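PDB 3MGA: enterochelin esterase, which probably hydrolyses the ester bonds of ferric enterobactin, the iron-loaded siderophore, so that the bacterium can recover the iron. Local coordinates for residues Arg188-Thr193 and Phe212-Met217; Ala235-Ile240 and Leu398-Leu403; Leu252-Asp257 and Ala295-Leu300; Ala261-Leu266 and Thr304-Val309. All coordinates share one frame; numbering follows the deposited sequence.

Interaction 1 (Arg188-Thr193 and Phe212-Met217); sequences RVWILT and FWAENM
Trp190 and Ala214, with CA atoms 7.5 Å apart, mark the place where strand 188-193 and helix 212-216 pass nearly at right angles, their axes making 85°. Both belong to the alpha/beta-hydrolase fold of the esterase domain: the strand runs in the mixed eight-stranded sheet, antiparallel to strand 236-240, and the helix follows the parallel strand 204-207. The indole of Trp190 offers one face to Ala214, whose CB stands 3.7 Å from the centroid of the five-membered ring of Trp190 and 13° off its normal, a well-centred CH-pi contact. The atom of the indole nearest that methyl is Trp190 CD2, at 3.6 Å from Ala214 CB. Above the opposite face, toward its rim, is CB of Arg188, so the ring has its own strand on one side and the helix on the other.

Beyond CB the arginine chain bends at chi3, which folds the guanidinium round the benzo end of the indole; Trp190 CH2 then sits 3.6 Å from the guanidinium plane of Arg188. Arg188 NH1 forms a salt bridge of 2.9 Å with Glu215 OE2, though as a hydrogen bond it is weak, its N-H...O angle being only 120°. On its other branch Arg188 NH2 pairs with Asp241, so the arginine links two acids and its positive charge is probably well compensated. Glu215 itself is exposed. Its OE2 accepts a second hydrogen bond, from a water 3.0 Å away, and the same water lies 3.4 Å from Trp190 NE1, from which it accepts a weak bond.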
loop_
_atom_site.group_PDB
_atom_site.type_symbol
_atom_site.label_atom_id
_atom_site.label_comp_id
_atom_site.label_asym_id
_atom_site.label_seq_id
_atom_site.Cartn_x
_atom_site.Cartn_y
_atom_site.Cartn_z
ATOM N N ARG A 188 15.934 -1.236 12.659
ATOM C CA ARG A 188 16.637 -1.684 11.465
ATOM C C ARG A 188 16.398 -0.728 10.321
ATOM O O ARG A 188 15.293 -0.196 10.167
ATOM C CB ARG A 188 16.116 -3.041 10.974
ATOM C CG ARG A 188 16.355 -4.227 11.870
ATOM C CD ARG A 188 15.590 -5.446 11.338
ATOM N NE ARG A 188 14.136 -5.265 11.382
ATOM C CZ ARG A 188 13.242 -6.140 10.919
ATOM N NH1 ARG A 188 13.633 -7.281 10.352
ATOM N NH2 ARG A 188 11.940 -5.872 11.017
ATOM N N VAL A 189 17.436 -0.541 9.510
ATOM C CA VAL A 189 17.353 0.254 8.297
ATOM C C VAL A 189 18.064 -0.561 7.201
ATOM O O VAL A 189 19.087 -1.219 7.459
ATOM C CB VAL A 189 17.978 1.648 8.447
ATOM C CG1 VAL A 189 17.207 2.468 9.495
ATOM C CG2 VAL A 189 19.471 1.546 8.805
ATOM N N TRP A 190 17.503 -0.564 6.001
ATOM C CA TRP A 190 18.104 -1.294 4.895
ATOM C C TRP A 190 18.676 -0.323 3.870
ATOM O O TRP A 190 18.122 0.744 3.633
ATOM C CB TRP A 190 17.081 -2.198 4.226
ATOM C CG TRP A 190 16.627 -3.371 5.033
ATOM C CD1 TRP A 190 17.095 -4.652 4.943
ATOM C CD2 TRP A 190 15.583 -3.396 6.014
ATOM N NE1 TRP A 190 16.410 -5.473 5.812
ATOM C CE2 TRP A 190 15.483 -4.723 6.486
ATOM C CE3 TRP A 190 14.721 -2.432 6.538
ATOM C CZ2 TRP A 190 14.567 -5.099 7.457
ATOM C CZ3 TRP A 190 13.810 -2.808 7.508
ATOM C CH2 TRP A 190 13.740 -4.128 7.955
ATOM N N ILE A 191 19.787 -0.694 3.252
ATOM C CA ILE A 191 20.414 0.168 2.267
ATOM C C ILE A 191 20.658 -0.568 0.968
ATOM O O ILE A 191 21.341 -1.579 0.949
ATOM C CB ILE A 191 21.774 0.698 2.757
ATOM C CG1 ILE A 191 21.622 1.492 4.051
ATOM C CG2 ILE A 191 22.408 1.596 1.696
ATOM C CD1 ILE A 191 22.963 2.012 4.598
ATOM N N LEU A 192 20.100 -0.055 -0.116
ATOM C CA LEU A 192 20.329 -0.626 -1.435
ATOM C C LEU A 192 20.893 0.463 -2.337
ATOM O O LEU A 192 20.386 1.571 -2.346
ATOM C CB LEU A 192 19.035 -1.150 -2.062
ATOM C CG LEU A 192 19.206 -1.686 -3.491
ATOM C CD1 LEU A 192 20.005 -2.977 -3.456
ATOM C CD2 LEU A 192 17.860 -1.914 -4.162
ATOM N N THR A 193 21.946 0.143 -3.079
ATOM C CA THR A 193 22.537 1.074 -4.028
ATOM C C THR A 193 22.375 0.437 -5.404
ATOM O O THR A 193 22.559 -0.767 -5.546
ATOM C CB THR A 193 24.034 1.312 -3.753
ATOM O OG1 THR A 193 24.751 0.090 -3.931
ATOM C CG2 THR A 193 24.254 1.827 -2.343
ATOM N N PHE A 212 8.243 -3.817 5.463
ATOM C CA PHE A 212 7.357 -4.403 4.468
ATOM C C PHE A 212 8.020 -4.483 3.105
ATOM O O PHE A 212 8.010 -5.535 2.460
ATOM C CB PHE A 212 6.081 -3.562 4.356
ATOM C CG PHE A 212 5.026 -4.180 3.496
ATOM C CD1 PHE A 212 4.091 -5.044 4.046
ATOM C CD2 PHE A 212 4.964 -3.900 2.144
ATOM C CE1 PHE A 212 3.121 -5.620 3.254
ATOM C CE2 PHE A 212 3.999 -4.460 1.350
ATOM C CZ PHE A 212 3.073 -5.319 1.897
ATOM N N TRP A 213 8.605 -3.367 2.669
ATOM C CA TRP A 213 9.267 -3.303 1.365
ATOM C C TRP A 213 10.591 -4.051 1.324
ATOM O O TRP A 213 11.194 -4.174 0.262
ATOM C CB TRP A 213 9.457 -1.852 0.904
ATOM C CG TRP A 213 8.167 -1.107 0.846
ATOM C CD1 TRP A 213 7.782 -0.071 1.648
ATOM C CD2 TRP A 213 7.062 -1.386 -0.009
ATOM N NE1 TRP A 213 6.517 0.339 1.315
ATOM C CE2 TRP A 213 6.048 -0.459 0.304
ATOM C CE3 TRP A 213 6.828 -2.330 -1.017
ATOM C CZ2 TRP A 213 4.817 -0.440 -0.365
ATOM C CZ3 TRP A 213 5.628 -2.308 -1.679
ATOM C CH2 TRP A 213 4.627 -1.370 -1.351
ATOM N N ALA A 214 11.047 -4.538 2.470
ATOM C CA ALA A 214 12.281 -5.323 2.533
ATOM C C ALA A 214 11.996 -6.813 2.753
ATOM O O ALA A 214 12.799 -7.649 2.362
ATOM C CB ALA A 214 13.206 -4.794 3.632
ATOM N N GLU A 215 10.854 -7.147 3.352
ATOM C CA GLU A 215 10.521 -8.548 3.643
ATOM C C GLU A 215 9.217 -9.080 3.011
ATOM O O GLU A 215 9.249 -10.065 2.265
ATOM C CB GLU A 215 10.510 -8.766 5.168
ATOM C CG GLU A 215 11.865 -8.401 5.829
ATOM C CD GLU A 215 11.921 -8.638 7.343
ATOM O OE1 GLU A 215 10.856 -8.824 7.983
ATOM O OE2 GLU A 215 13.049 -8.618 7.895
ATOM N N ASN A 216 8.081 -8.452 3.309
ATOM C CA ASN A 216 6.791 -8.924 2.771
ATOM C C ASN A 216 6.674 -8.807 1.254
ATOM O O ASN A 216 6.163 -9.699 0.582
ATOM C CB ASN A 216 5.621 -8.168 3.398
ATOM C CG ASN A 216 5.644 -8.207 4.905
ATOM O OD1 ASN A 216 6.638 -7.849 5.519
ATOM N ND2 ASN A 216 4.529 -8.597 5.511
HETATM N N MSE A 217 7.186 -7.714 0.716
HETATM C CA MSE A 217 7.107 -7.473 -0.707
HETATM C C MSE A 217 8.391 -6.748 -1.113
HETATM O O MSE A 217 8.387 -5.536 -1.327
HETATM C CB MSE A 217 5.832 -6.669 -0.942
HETATM C CG MSE A 217 5.436 -6.410 -2.351
HETATM SE SE MSE A 217 3.566 -5.842 -2.340
HETATM C CE MSE A 217 2.757 -7.541 -1.901
HETATM O O HOH W 1 15.640 -8.761 6.361
#

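Interaction 2 (Ala235-Ile240 and Leu398-Leu403); sequences AVYLLI and LLWQPL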
loop_
_atom_site.group_PDB
_atom_site.type_symbol
_atom_site.label_atom_id
_atom_site.label_comp_id
_atom_site.label_asym_id
_atom_site.label_seq_id
_atom_site.Cartn_x
_atom_site.Cartn_y
_atom_site.Cartn_z
ATOM N N ALA A 235 20.810 5.022 -7.693
ATOM C CA ALA A 235 20.459 5.723 -6.464
ATOM C C ALA A 235 20.865 4.979 -5.216
ATOM O O ALA A 235 21.483 3.930 -5.284
ATOM C CB ALA A 235 18.940 5.969 -6.437
ATOM N N VAL A 236 20.512 5.573 -4.078
ATOM C CA VAL A 236 20.755 5.018 -2.758
ATOM C C VAL A 236 19.399 4.938 -2.091
ATOM O O VAL A 236 18.778 5.966 -1.841
ATOM C CB VAL A 236 21.676 5.940 -1.912
ATOM C CG1 VAL A 236 21.748 5.455 -0.443
ATOM C CG2 VAL A 236 23.061 6.030 -2.536
ATOM N N TYR A 237 18.937 3.723 -1.808
ATOM C CA TYR A 237 17.632 3.507 -1.177
ATOM C C TYR A 237 17.736 3.168 0.311
ATOM O O TYR A 237 18.448 2.251 0.687
ATOM C CB TYR A 237 16.886 2.391 -1.903
ATOM C CG TYR A 237 16.585 2.706 -3.348
ATOM C CD1 TYR A 237 15.415 3.365 -3.707
ATOM C CD2 TYR A 237 17.467 2.351 -4.350
ATOM C CE1 TYR A 237 15.135 3.659 -5.029
ATOM C CE2 TYR A 237 17.192 2.636 -5.675
ATOM C CZ TYR A 237 16.029 3.294 -6.007
ATOM O OH TYR A 237 15.763 3.581 -7.322
ATOM N N LEU A 238 17.004 3.912 1.146
ATOM C CA LEU A 238 16.995 3.710 2.584
ATOM C C LEU A 238 15.614 3.282 3.096
ATOM O O LEU A 238 14.674 4.073 3.109
ATOM C CB LEU A 238 17.412 4.999 3.263
ATOM C CG LEU A 238 17.530 4.991 4.776
ATOM C CD1 LEU A 238 18.537 3.934 5.221
ATOM C CD2 LEU A 238 17.936 6.368 5.256
ATOM N N LEU A 239 15.482 2.027 3.514
ATOM C CA LEU A 239 14.208 1.546 4.041
ATOM C C LEU A 239 14.256 1.589 5.547
ATOM O O LEU A 239 15.144 0.985 6.151
ATOM C CB LEU A 239 13.893 0.138 3.551
ATOM C CG LEU A 239 13.398 -0.004 2.108
ATOM C CD1 LEU A 239 14.323 0.643 1.101
ATOM C CD2 LEU A 239 13.223 -1.490 1.810
ATOM N N ILE A 240 13.308 2.304 6.156
ATOM C CA ILE A 240 13.288 2.431 7.610
ATOM C C ILE A 240 12.181 1.597 8.248
ATOM O O ILE A 240 11.024 1.677 7.859
ATOM C CB ILE A 240 13.135 3.892 8.055
ATOM C CG1 ILE A 240 14.152 4.790 7.342
ATOM C CG2 ILE A 240 13.303 3.997 9.568
ATOM C CD1 ILE A 240 14.022 6.249 7.724
ATOM N N LEU A 398 8.367 9.674 -11.707
ATOM C CA LEU A 398 7.819 11.020 -11.818
ATOM C C LEU A 398 8.671 12.010 -11.046
ATOM O O LEU A 398 9.100 13.031 -11.591
ATOM C CB LEU A 398 6.386 11.074 -11.296
ATOM C CG LEU A 398 5.396 10.324 -12.163
ATOM C CD1 LEU A 398 3.982 10.378 -11.550
ATOM C CD2 LEU A 398 5.422 10.928 -13.585
ATOM N N LEU A 399 8.921 11.709 -9.778
ATOM C CA LEU A 399 9.740 12.591 -8.955
ATOM C C LEU A 399 11.150 12.804 -9.527
ATOM O O LEU A 399 11.718 13.880 -9.372
ATOM C CB LEU A 399 9.814 12.083 -7.518
ATOM C CG LEU A 399 8.480 12.141 -6.779
ATOM C CD1 LEU A 399 8.585 11.469 -5.417
ATOM C CD2 LEU A 399 8.002 13.584 -6.653
ATOM N N TRP A 400 11.711 11.788 -10.177
ATOM C CA TRP A 400 13.051 11.914 -10.756
ATOM C C TRP A 400 13.045 12.084 -12.261
ATOM O O TRP A 400 14.082 11.963 -12.899
ATOM C CB TRP A 400 13.939 10.711 -10.407
ATOM C CG TRP A 400 14.383 10.637 -9.006
ATOM C CD1 TRP A 400 14.806 11.670 -8.225
ATOM C CD2 TRP A 400 14.611 9.449 -8.253
ATOM N NE1 TRP A 400 15.210 11.207 -7.000
ATOM C CE2 TRP A 400 15.112 9.841 -6.997
ATOM C CE3 TRP A 400 14.422 8.086 -8.511
ATOM C CZ2 TRP A 400 15.424 8.924 -6.003
ATOM C CZ3 TRP A 400 14.725 7.181 -7.529
ATOM C CH2 TRP A 400 15.228 7.601 -6.287
ATOM N N GLN A 401 11.886 12.395 -12.831
ATOM C CA GLN A 401 11.775 12.569 -14.282
ATOM C C GLN A 401 12.847 13.495 -14.881
ATOM O O GLN A 401 13.383 13.185 -15.930
ATOM C CB GLN A 401 10.385 13.067 -14.662
ATOM C CG GLN A 401 10.081 12.956 -16.144
ATOM C CD GLN A 401 8.663 13.396 -16.473
ATOM O OE1 GLN A 401 7.850 12.602 -16.958
ATOM N NE2 GLN A 401 8.340 14.644 -16.152
ATOM N N PRO A 402 13.151 14.634 -14.224
ATOM C CA PRO A 402 14.177 15.532 -14.791
ATOM C C PRO A 402 15.552 14.881 -14.977
ATOM O O PRO A 402 16.163 15.051 -16.028
ATOM C CB PRO A 402 14.253 16.679 -13.772
ATOM C CG PRO A 402 12.910 16.691 -13.117
ATOM C CD PRO A 402 12.465 15.246 -13.066
ATOM N N LEU A 403 16.029 14.153 -13.968
ATOM C CA LEU A 403 17.320 13.467 -14.055
ATOM C C LEU A 403 17.266 12.346 -15.075
ATOM O O LEU A 403 18.153 12.214 -15.907
ATOM C CB LEU A 403 17.724 12.830 -12.720
ATOM C CG LEU A 403 18.012 13.663 -11.478
ATOM C CD1 LEU A 403 16.767 14.386 -10.988
ATOM C CD2 LEU A 403 18.544 12.735 -10.403
#
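Trp400 reaches out to Tyr237 and Ala235 with the far end of its indole, and these three buried residues carry the whole contact, which packs the C-terminal helical end of the chain against strand 236-240 of the alpha/beta-hydrolase sheet. The backbones stay well apart: the nearest CA atoms, those of Ala235 and Trp400, are 10.6 Å from each other, and the large ring spans the distance. Trp400 sits at a break, being the first residue to leave the helical conformation after helix 385-399 and the N-cap position of helix 401-404.

Only two carbons of the benzo ring do the touching. Trp400 CZ3 is 3.8 Å from Tyr237 OH, which comes in at the edge of the indole, close to its plane. Trp400 CH2 packs at 4.1 Å from Tyr237 CE1, and also meets the methyl of Ala235, with CB 4.1 Å from CH2. The two aromatic side chains are inclined to one another without stacking, and the spacing is that of ordinary van der Waals packing. At the other end of the indole, Trp400 NE1 donates to the carbonyl O of Arg282, a bond that probably helps to fix its rotation.

Around the contact, Pro203, just before strand 204-207, and Ala205 within it also touch Trp400, Leu192 of strand 185-193 lies against Tyr237, and Arg344 holds the carbonyls of Leu398 and Leu399, tying the end of helix 385-399 to strand 344-350.

Interaction 3 (Leu252-Asp257 and Ala295-Leu300); sequences LPCNAD and ALYAGL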
loop_
_atom_site.group_PDB
_atom_site.type_symbol
_atom_site.label_atom_id
_atom_site.label_comp_id
_atom_site.label_asym_id
_atom_site.label_seq_id
_atom_site.Cartn_x
_atom_site.Cartn_y
_atom_site.Cartn_z
ATOM N N LEU A 252 5.113 8.375 12.970
ATOM C CA LEU A 252 4.813 8.824 11.612
ATOM C C LEU A 252 3.790 9.961 11.475
ATOM O O LEU A 252 3.952 10.819 10.602
ATOM C CB LEU A 252 4.386 7.643 10.722
ATOM C CG LEU A 252 5.441 6.576 10.403
ATOM C CD1 LEU A 252 4.876 5.552 9.402
ATOM C CD2 LEU A 252 6.701 7.202 9.837
ATOM N N PRO A 253 2.734 9.981 12.305
ATOM C CA PRO A 253 1.777 11.072 12.092
ATOM C C PRO A 253 2.213 12.442 12.611
ATOM O O PRO A 253 1.851 12.852 13.725
ATOM C CB PRO A 253 0.512 10.583 12.803
ATOM C CG PRO A 253 0.951 9.618 13.762
ATOM C CD PRO A 253 2.205 8.968 13.227
ATOM N N CYS A 254 2.977 13.143 11.782
ATOM C CA CYS A 254 3.459 14.484 12.094
ATOM C C CYS A 254 4.220 14.574 13.415
ATOM O O CYS A 254 3.899 15.388 14.273
ATOM C CB CYS A 254 2.293 15.482 12.078
ATOM S SG CYS A 254 1.387 15.529 10.506
ATOM N N ASN A 255 5.229 13.722 13.567
ATOM C CA ASN A 255 6.092 13.742 14.751
ATOM C C ASN A 255 7.435 14.322 14.297
ATOM O O ASN A 255 8.159 13.695 13.526
ATOM C CB ASN A 255 6.270 12.342 15.336
ATOM C CG ASN A 255 7.039 12.345 16.648
ATOM O OD1 ASN A 255 7.564 13.372 17.079
ATOM N ND2 ASN A 255 7.101 11.186 17.293
ATOM N N ALA A 256 7.754 15.521 14.776
ATOM C CA ALA A 256 8.982 16.217 14.376
ATOM C C ALA A 256 10.256 15.493 14.763
ATOM O O ALA A 256 11.209 15.492 13.999
ATOM C CB ALA A 256 8.992 17.652 14.915
ATOM N N ASP A 257 10.281 14.873 15.937
ATOM C CA ASP A 257 11.484 14.147 16.369
ATOM C C ASP A 257 11.910 13.059 15.409
ATOM O O ASP A 257 13.097 12.855 15.204
ATOM C CB ASP A 257 11.333 13.581 17.783
ATOM C CG ASP A 257 11.528 14.634 18.850
ATOM O OD1 ASP A 257 11.873 15.783 18.489
ATOM O OD2 ASP A 257 11.363 14.311 20.052
ATOM N N ALA A 295 5.549 11.707 5.035
ATOM C CA ALA A 295 6.453 12.143 3.949
ATOM C C ALA A 295 6.161 13.578 3.507
ATOM O O ALA A 295 7.077 14.345 3.275
ATOM C CB ALA A 295 6.392 11.183 2.752
ATOM N N LEU A 296 4.884 13.936 3.384
ATOM C CA LEU A 296 4.518 15.293 2.998
ATOM C C LEU A 296 4.933 16.231 4.131
ATOM O O LEU A 296 5.535 17.280 3.901
ATOM C CB LEU A 296 3.019 15.414 2.720
ATOM C CG LEU A 296 2.541 16.812 2.308
ATOM C CD1 LEU A 296 3.234 17.289 1.021
ATOM C CD2 LEU A 296 1.033 16.834 2.151
ATOM N N TYR A 297 4.605 15.838 5.357
ATOM C CA TYR A 297 4.967 16.602 6.542
ATOM C C TYR A 297 6.463 16.910 6.525
ATOM O O TYR A 297 6.874 18.027 6.841
ATOM C CB TYR A 297 4.574 15.814 7.792
ATOM C CG TYR A 297 5.027 16.398 9.110
ATOM C CD1 TYR A 297 6.230 16.000 9.686
ATOM C CD2 TYR A 297 4.245 17.306 9.799
ATOM C CE1 TYR A 297 6.648 16.499 10.893
ATOM C CE2 TYR A 297 4.663 17.822 11.025
ATOM C CZ TYR A 297 5.868 17.411 11.560
ATOM O OH TYR A 297 6.300 17.905 12.768
ATOM N N ALA A 298 7.266 15.919 6.142
ATOM C CA ALA A 298 8.723 16.085 6.063
ATOM C C ALA A 298 9.091 17.120 5.003
ATOM O O ALA A 298 9.860 18.030 5.263
ATOM C CB ALA A 298 9.399 14.754 5.750
ATOM N N GLY A 299 8.540 16.962 3.804
ATOM C CA GLY A 299 8.795 17.893 2.712
ATOM C C GLY A 299 8.331 19.303 3.028
ATOM O O GLY A 299 8.986 20.283 2.647
ATOM N N LEU A 300 7.193 19.405 3.713
ATOM C CA LEU A 300 6.638 20.697 4.102
ATOM C C LEU A 300 7.478 21.406 5.169
ATOM O O LEU A 300 7.642 22.619 5.103
ATOM C CB LEU A 300 5.198 20.545 4.604
ATOM C CG LEU A 300 4.123 20.179 3.576
ATOM C CD1 LEU A 300 2.795 19.915 4.271
ATOM C CD2 LEU A 300 3.970 21.281 2.528
#
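Cys254 sets its CA over the centre of one face of the Tyr297 ring, and this pair makes the larger part of the contact between the loop leading into helix 256-273 and the C-terminal half of helix 290-301, two helices of the alpha/beta-hydrolase domain. The tight part is well centred: Cys254 CA is 3.6 Å from the centroid of the Tyr297 ring and only 7° off its normal, a CH-pi contact made by the backbone itself. Tyr297 can reach this far because its CG is trans to the backbone N (chi1 173°). The Cys254 sulfur joins from the same residue as a sulfur-aromatic contact, lying obliquely at 4.3 Å from the Tyr297 centroid, 46° off the normal. Its closest approach is to the ring rim, with Cys254 SG 3.4 Å from Tyr297 CD2, and Cys254 CB is 3.5 Å from the same CD2. Trp318 and residues of helix 328-335 also pack on Cys254.

Towards the phenol oxygen the contact narrows to a few atoms. Ala256 touches the hydroxyl with its methyl, CB being 3.5 Å from Tyr297 OH, while the Ala256 amide N, at 3.4 Å from that OH, is too poorly angled to bond it. Here the loop is partly exposed; Asn255, whose CB points away from Tyr297, is the N-cap of helix 256-273, its OD1 accepting a weak bond from Asp257 N.

The two segments are therefore held through polarisable surfaces, sulfur and C-H against a pi face, with dispersion as the probable main term and no directional polar bond between them.

Interaction 4 (Ala261-Leu266 and Thr304-Val309); sequences AVQQEL and TRFGCV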
loop_
_atom_site.group_PDB
_atom_site.type_symbol
_atom_site.label_atom_id
_atom_site.label_comp_id
_atom_site.label_asym_id
_atom_site.label_seq_id
_atom_site.Cartn_x
_atom_site.Cartn_y
_atom_site.Cartn_z
ATOM N N ALA A 261 15.550 13.360 13.994
ATOM C CA ALA A 261 16.436 12.235 14.256
ATOM C C ALA A 261 17.030 11.640 12.981
ATOM O O ALA A 261 18.215 11.304 12.947
ATOM C CB ALA A 261 15.681 11.148 15.033
ATOM N N VAL A 262 16.198 11.486 11.945
ATOM C CA VAL A 262 16.649 10.947 10.666
ATOM C C VAL A 262 17.752 11.811 10.041
ATOM O O VAL A 262 18.730 11.293 9.492
ATOM C CB VAL A 262 15.470 10.806 9.671
ATOM C CG1 VAL A 262 15.961 10.701 8.234
ATOM C CG2 VAL A 262 14.578 9.620 10.056
ATOM N N GLN A 263 17.615 13.125 10.152
ATOM C CA GLN A 263 18.596 14.036 9.560
ATOM C C GLN A 263 19.897 14.174 10.364
ATOM O O GLN A 263 20.987 14.189 9.782
ATOM C CB GLN A 263 17.970 15.413 9.380
ATOM C CG GLN A 263 16.731 15.391 8.519
ATOM C CD GLN A 263 16.068 16.736 8.435
ATOM O OE1 GLN A 263 16.674 17.713 7.995
ATOM N NE2 GLN A 263 14.797 16.793 8.824
ATOM N N GLN A 264 19.772 14.262 11.688
ATOM C CA GLN A 264 20.919 14.455 12.588
ATOM C C GLN A 264 21.682 13.180 12.964
ATOM O O GLN A 264 22.885 13.224 13.242
ATOM C CB GLN A 264 20.433 15.120 13.884
ATOM C CG GLN A 264 19.791 16.498 13.698
ATOM C CD GLN A 264 19.133 17.012 14.972
ATOM O OE1 GLN A 264 18.753 16.231 15.850
ATOM N NE2 GLN A 264 18.968 18.327 15.062
ATOM N N GLU A 265 20.984 12.054 12.966
ATOM C CA GLU A 265 21.569 10.783 13.365
ATOM C C GLU A 265 21.722 9.770 12.223
ATOM O O GLU A 265 22.817 9.257 12.003
ATOM C CB GLU A 265 20.679 10.150 14.441
ATOM C CG GLU A 265 20.394 11.031 15.662
ATOM C CD GLU A 265 19.247 10.493 16.519
ATOM O OE1 GLU A 265 18.531 9.570 16.063
ATOM O OE2 GLU A 265 19.048 11.002 17.639
ATOM N N LEU A 266 20.631 9.495 11.502
ATOM C CA LEU A 266 20.625 8.471 10.451
ATOM C C LEU A 266 21.371 8.814 9.159
ATOM O O LEU A 266 22.261 8.070 8.748
ATOM C CB LEU A 266 19.182 8.064 10.112
ATOM C CG LEU A 266 19.016 6.952 9.075
ATOM C CD1 LEU A 266 19.699 5.672 9.551
ATOM C CD2 LEU A 266 17.545 6.701 8.762
ATOM N N THR A 304 14.476 21.956 2.445
ATOM C CA THR A 304 15.888 22.137 2.129
ATOM C C THR A 304 16.626 20.799 2.124
ATOM O O THR A 304 17.754 20.710 1.642
ATOM C CB THR A 304 16.567 23.094 3.151
ATOM O OG1 THR A 304 17.950 23.272 2.811
ATOM C CG2 THR A 304 16.458 22.540 4.571
ATOM N N ARG A 305 15.991 19.770 2.685
ATOM C CA ARG A 305 16.559 18.428 2.740
ATOM C C ARG A 305 15.701 17.419 1.968
ATOM O O ARG A 305 16.242 16.518 1.319
ATOM C CB ARG A 305 16.711 17.999 4.195
ATOM C CG ARG A 305 17.227 16.576 4.445
ATOM C CD ARG A 305 18.634 16.285 3.908
ATOM N NE ARG A 305 18.671 16.029 2.467
ATOM C CZ ARG A 305 19.759 15.641 1.796
ATOM N NH1 ARG A 305 20.916 15.450 2.424
ATOM N NH2 ARG A 305 19.687 15.438 0.488
ATOM N N PHE A 306 14.378 17.567 2.033
ATOM C CA PHE A 306 13.472 16.645 1.344
ATOM C C PHE A 306 12.601 17.419 0.356
ATOM O O PHE A 306 11.550 17.951 0.720
ATOM C CB PHE A 306 12.596 15.892 2.356
ATOM C CG PHE A 306 13.367 15.290 3.503
ATOM C CD1 PHE A 306 14.214 14.212 3.301
ATOM C CD2 PHE A 306 13.225 15.792 4.789
ATOM C CE1 PHE A 306 14.923 13.651 4.353
ATOM C CE2 PHE A 306 13.927 15.232 5.853
ATOM C CZ PHE A 306 14.775 14.156 5.630
ATOM N N GLY A 307 13.039 17.472 -0.897
ATOM C CA GLY A 307 12.322 18.208 -1.932
ATOM C C GLY A 307 11.304 17.414 -2.718
ATOM O O GLY A 307 10.469 17.996 -3.410
ATOM N N CYS A 308 11.361 16.089 -2.616
ATOM C CA CYS A 308 10.441 15.225 -3.348
ATOM C C CYS A 308 9.609 14.377 -2.391
ATOM O O CYS A 308 10.144 13.665 -1.548
ATOM C CB CYS A 308 11.227 14.325 -4.309
ATOM S SG CYS A 308 12.332 15.237 -5.440
ATOM N N VAL A 309 8.293 14.470 -2.521
ATOM C CA VAL A 309 7.383 13.708 -1.688
ATOM C C VAL A 309 6.573 12.726 -2.535
ATOM O O VAL A 309 6.154 13.042 -3.658
ATOM C CB VAL A 309 6.404 14.633 -0.935
ATOM C CG1 VAL A 309 5.319 13.825 -0.251
ATOM C CG2 VAL A 309 7.149 15.500 0.072
#
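Arg305 NH2 is gripped twice, by Thr283 OG1 and by the carbonyl O of Ser277, while the base of the same side chain lies against Gln263 of helix 256-273. Bends at chi2 (62°) and chi3 lead the guanidinium away from that helix, so what faces Gln263 is aliphatic: Gln263 OE1 is 3.8 Å from Arg305 CG. The two side chains run past each other in opposite directions.

Phe306 takes more of the contact. Gln263 crosses the CE2-CZ side of the ring obliquely, with CG 3.7 Å from Phe306 CZ. At the end of that chain Gln263 NE2 comes to the ring edge, close to its plane and 3.5 Å from Phe306 CE2, the planes of amide and ring being 78° apart. NE2 has its polar partner within its own helix, the carbonyl O of Trp259, which helps to hold the amide in place. Over a face of the Phe306 ring lies Arg305 CG, 3.6 Å above the plane, and the ring of Trp259 meets Phe306 in a T-shaped stack. Val262 adds a distant touch, CG1 to Phe306 CZ at 4.5 Å.

The contact joins a helix flanking the central sheet of the alpha/beta-hydrolase fold to the loop that enters strand 308-312. Gln263 NE2 and the Arg305 guanidinium have polar partners outside the contact, so the amide meets only carbon here, and Arg305 contributes its aliphatic base.

How the interactions relate
Interactions 1, 2 and 4 reach one mixed sheet; interaction 3 lies on helices beside it. Interactions 1 and 2, with centres 15 Å apart, lie on neighbouring antiparallel strands, 185-193 and 236-240, joined by probable hydrogen bonds such as Leu192 O to Tyr237 N at 2.6 Å. Interaction 4 packs against interaction 2 through Leu266 CD2, 3.5 Å from Leu238 CD2. Interactions 3 and 4, with centres 10 Å apart, both use helix 256-273 and alternate along the chain; Ala295 O lies 3.4 Å from Val309 CG2. Interactions 1 and 3 stay about 10 Å apart at their nearest atoms. Helix 290-301 of interaction 3 follows a GxSxG turn containing Ser289, consistent with the nucleophile elbow of this fold.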